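Long-range contact in LAO/AO transport system kinase (PDB 2P67), which belongs to the MeaB family of P-loop NTPase-fold proteins, built on a parallel beta sheet flanked by helices: residues A[86-91]-A[147-152]. Numbering follows the deposited sequence.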
loop_
_atom_site.group_PDB
_atom_site.type_symbol
_atom_site.label_atom_id
_atom_site.label_comp_id
_atom_site.label_asym_id
_atom_site.label_seq_id
_atom_site.Cartn_x
_atom_site.Cartn_y
_atom_site.Cartn_z
ATOM N N LYS A 86 -5.536 15.511 -31.135
ATOM C CA LYS A 86 -6.779 15.857 -30.465
ATOM C C LYS A 86 -6.608 15.456 -28.998
ATOM O O LYS A 86 -6.286 14.288 -28.703
ATOM C CB LYS A 86 -7.958 15.099 -31.100
ATOM C CG LYS A 86 -8.230 15.508 -32.571
ATOM C CD LYS A 86 -9.221 14.550 -33.259
ATOM C CE LYS A 86 -8.559 13.213 -33.642
ATOM N NZ LYS A 86 -9.509 12.249 -34.298
ATOM N N VAL A 87 -6.795 16.418 -28.091
ATOM C CA VAL A 87 -6.603 16.174 -26.655
ATOM C C VAL A 87 -7.838 16.531 -25.823
ATOM O O VAL A 87 -8.428 17.609 -25.983
ATOM C CB VAL A 87 -5.309 16.875 -26.096
ATOM C CG1 VAL A 87 -5.396 18.385 -26.219
ATOM C CG2 VAL A 87 -5.023 16.465 -24.649
ATOM N N ALA A 88 -8.218 15.608 -24.943
ATOM C CA ALA A 88 -9.344 15.784 -24.025
ATOM C C ALA A 88 -8.763 15.901 -22.622
ATOM O O ALA A 88 -7.760 15.229 -22.301
ATOM C CB ALA A 88 -10.294 14.587 -24.093
ATOM N N VAL A 89 -9.381 16.755 -21.809
ATOM C CA VAL A 89 -8.971 16.952 -20.411
ATOM C C VAL A 89 -10.165 16.659 -19.488
ATOM O O VAL A 89 -11.236 17.275 -19.630
ATOM C CB VAL A 89 -8.427 18.375 -20.178
ATOM C CG1 VAL A 89 -8.025 18.569 -18.704
ATOM C CG2 VAL A 89 -7.206 18.611 -21.046
ATOM N N ILE A 90 -9.978 15.698 -18.585
ATOM C CA ILE A 90 -10.974 15.351 -17.583
ATOM C C ILE A 90 -10.466 15.926 -16.260
ATOM O O ILE A 90 -9.480 15.445 -15.705
ATOM C CB ILE A 90 -11.180 13.831 -17.495
ATOM C CG1 ILE A 90 -11.498 13.245 -18.893
ATOM C CG2 ILE A 90 -12.193 13.477 -16.415
ATOM C CD1 ILE A 90 -12.729 13.853 -19.568
ATOM N N ALA A 91 -11.143 16.970 -15.803
ATOM C CA ALA A 91 -10.748 17.763 -14.634
ATOM C C ALA A 91 -11.507 17.313 -13.378
ATOM O O ALA A 91 -12.675 17.659 -13.171
ATOM C CB ALA A 91 -10.959 19.260 -14.934
ATOM N N ALA A 147 -14.535 8.542 -29.053
ATOM C CA ALA A 147 -14.621 9.766 -29.867
ATOM C C ALA A 147 -13.365 10.081 -30.712
ATOM O O ALA A 147 -13.348 11.048 -31.490
ATOM C CB ALA A 147 -14.947 10.957 -28.969
ATOM N N GLY A 148 -12.309 9.296 -30.527
ATOM C CA GLY A 148 -11.128 9.381 -31.369
ATOM C C GLY A 148 -10.061 10.339 -30.884
ATOM O O GLY A 148 -9.182 10.720 -31.658
ATOM N N TYR A 149 -10.135 10.762 -29.615
ATOM C CA TYR A 149 -9.072 11.583 -29.048
ATOM C C TYR A 149 -7.733 10.825 -29.038
ATOM O O TYR A 149 -7.696 9.636 -28.781
ATOM C CB TYR A 149 -9.479 12.155 -27.660
ATOM C CG TYR A 149 -10.475 13.253 -27.889
ATOM C CD1 TYR A 149 -10.050 14.568 -28.039
ATOM C CD2 TYR A 149 -11.828 12.969 -28.065
ATOM C CE1 TYR A 149 -10.934 15.585 -28.319
ATOM C CE2 TYR A 149 -12.738 13.994 -28.364
ATOM C CZ TYR A 149 -12.271 15.298 -28.481
ATOM O OH TYR A 149 -13.112 16.338 -28.789
ATOM N N ASP A 150 -6.650 11.535 -29.341
ATOM C CA ASP A 150 -5.320 10.962 -29.381
ATOM C C ASP A 150 -4.723 10.830 -27.986
ATOM O O ASP A 150 -4.020 9.845 -27.678
ATOM C CB ASP A 150 -4.417 11.832 -30.232
ATOM C CG ASP A 150 -4.826 11.821 -31.699
ATOM O OD1 ASP A 150 -4.715 10.760 -32.343
ATOM O OD2 ASP A 150 -5.292 12.855 -32.179
ATOM N N VAL A 151 -5.020 11.829 -27.154
ATOM C CA VAL A 151 -4.503 11.900 -25.788
ATOM C C VAL A 151 -5.662 12.319 -24.894
ATOM O O VAL A 151 -6.376 13.279 -25.216
ATOM C CB VAL A 151 -3.401 12.977 -25.661
ATOM C CG1 VAL A 151 -2.885 13.080 -24.197
ATOM C CG2 VAL A 151 -2.237 12.676 -26.618
ATOM N N VAL A 152 -5.868 11.578 -23.814
ATOM C CA VAL A 152 -6.799 11.983 -22.756
ATOM C C VAL A 152 -6.013 12.216 -21.479
ATOM O O VAL A 152 -5.260 11.332 -21.047
ATOM C CB VAL A 152 -7.872 10.908 -22.440
ATOM C CG1 VAL A 152 -8.937 11.488 -21.494
ATOM C CG2 VAL A 152 -8.513 10.396 -23.714
HETATM O O HOH W 1 -11.878 13.107 -32.284
#
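Lys86 and Asp150 meet where two neighbouring parallel strands, 87-92 and 151-157, enter the central sheet of this P-loop NTPase fold. The carbonyl oxygen of Lys86 takes two backbone donors: Asp150 N at 2.8 Å, tilted out of the carbonyl plane and bent at the hydrogen, and Val151 N, longer at 3.2 Å but straighter. Asp150 also returns a bond through its side chain. Its CG lies anti to its own carbonyl carbon (chi1 -67°), which turns the carboxylate toward Lys86 N. OD2 then accepts that N-H at 2.9 Å through its anti lone pair, in an almost straight bond. Asp150 thus holds both the backbone N and O of Lys86, at the same oxygen where Val151 N makes the first bond of the parallel ladder.

One step on, Ala88 N donates to Val151 O at 3.0 Å, in the carbonyl plane, and backbone bonds from Ile153 to Ala88 and Ile90 continue the ladder. On one face of the sheet Val87 and Val151 lie side by side, both also touching Leu80 of helix 69-82. On the other, Ala88 and Val152 pack against Cys144 of helix 133-146. That helix ends in a Schellman motif at Gly148, and the chain then passes through Tyr149 and Asp150 into strand 151-157. Ala88 CB sits over one face of the Tyr149 ring in a CH-pi contact, 4.2 Å from the centroid, while Tyr149 O accepts from Thr56 OG1.

The Lys86 chain, bent at chi3 (-76°), folds back over the helix end. Its ammonium reaches Gly148 O from above the carbonyl plane and also donates to a water, which in turn gives a 2.7 Å hydrogen bond to Ala147 O.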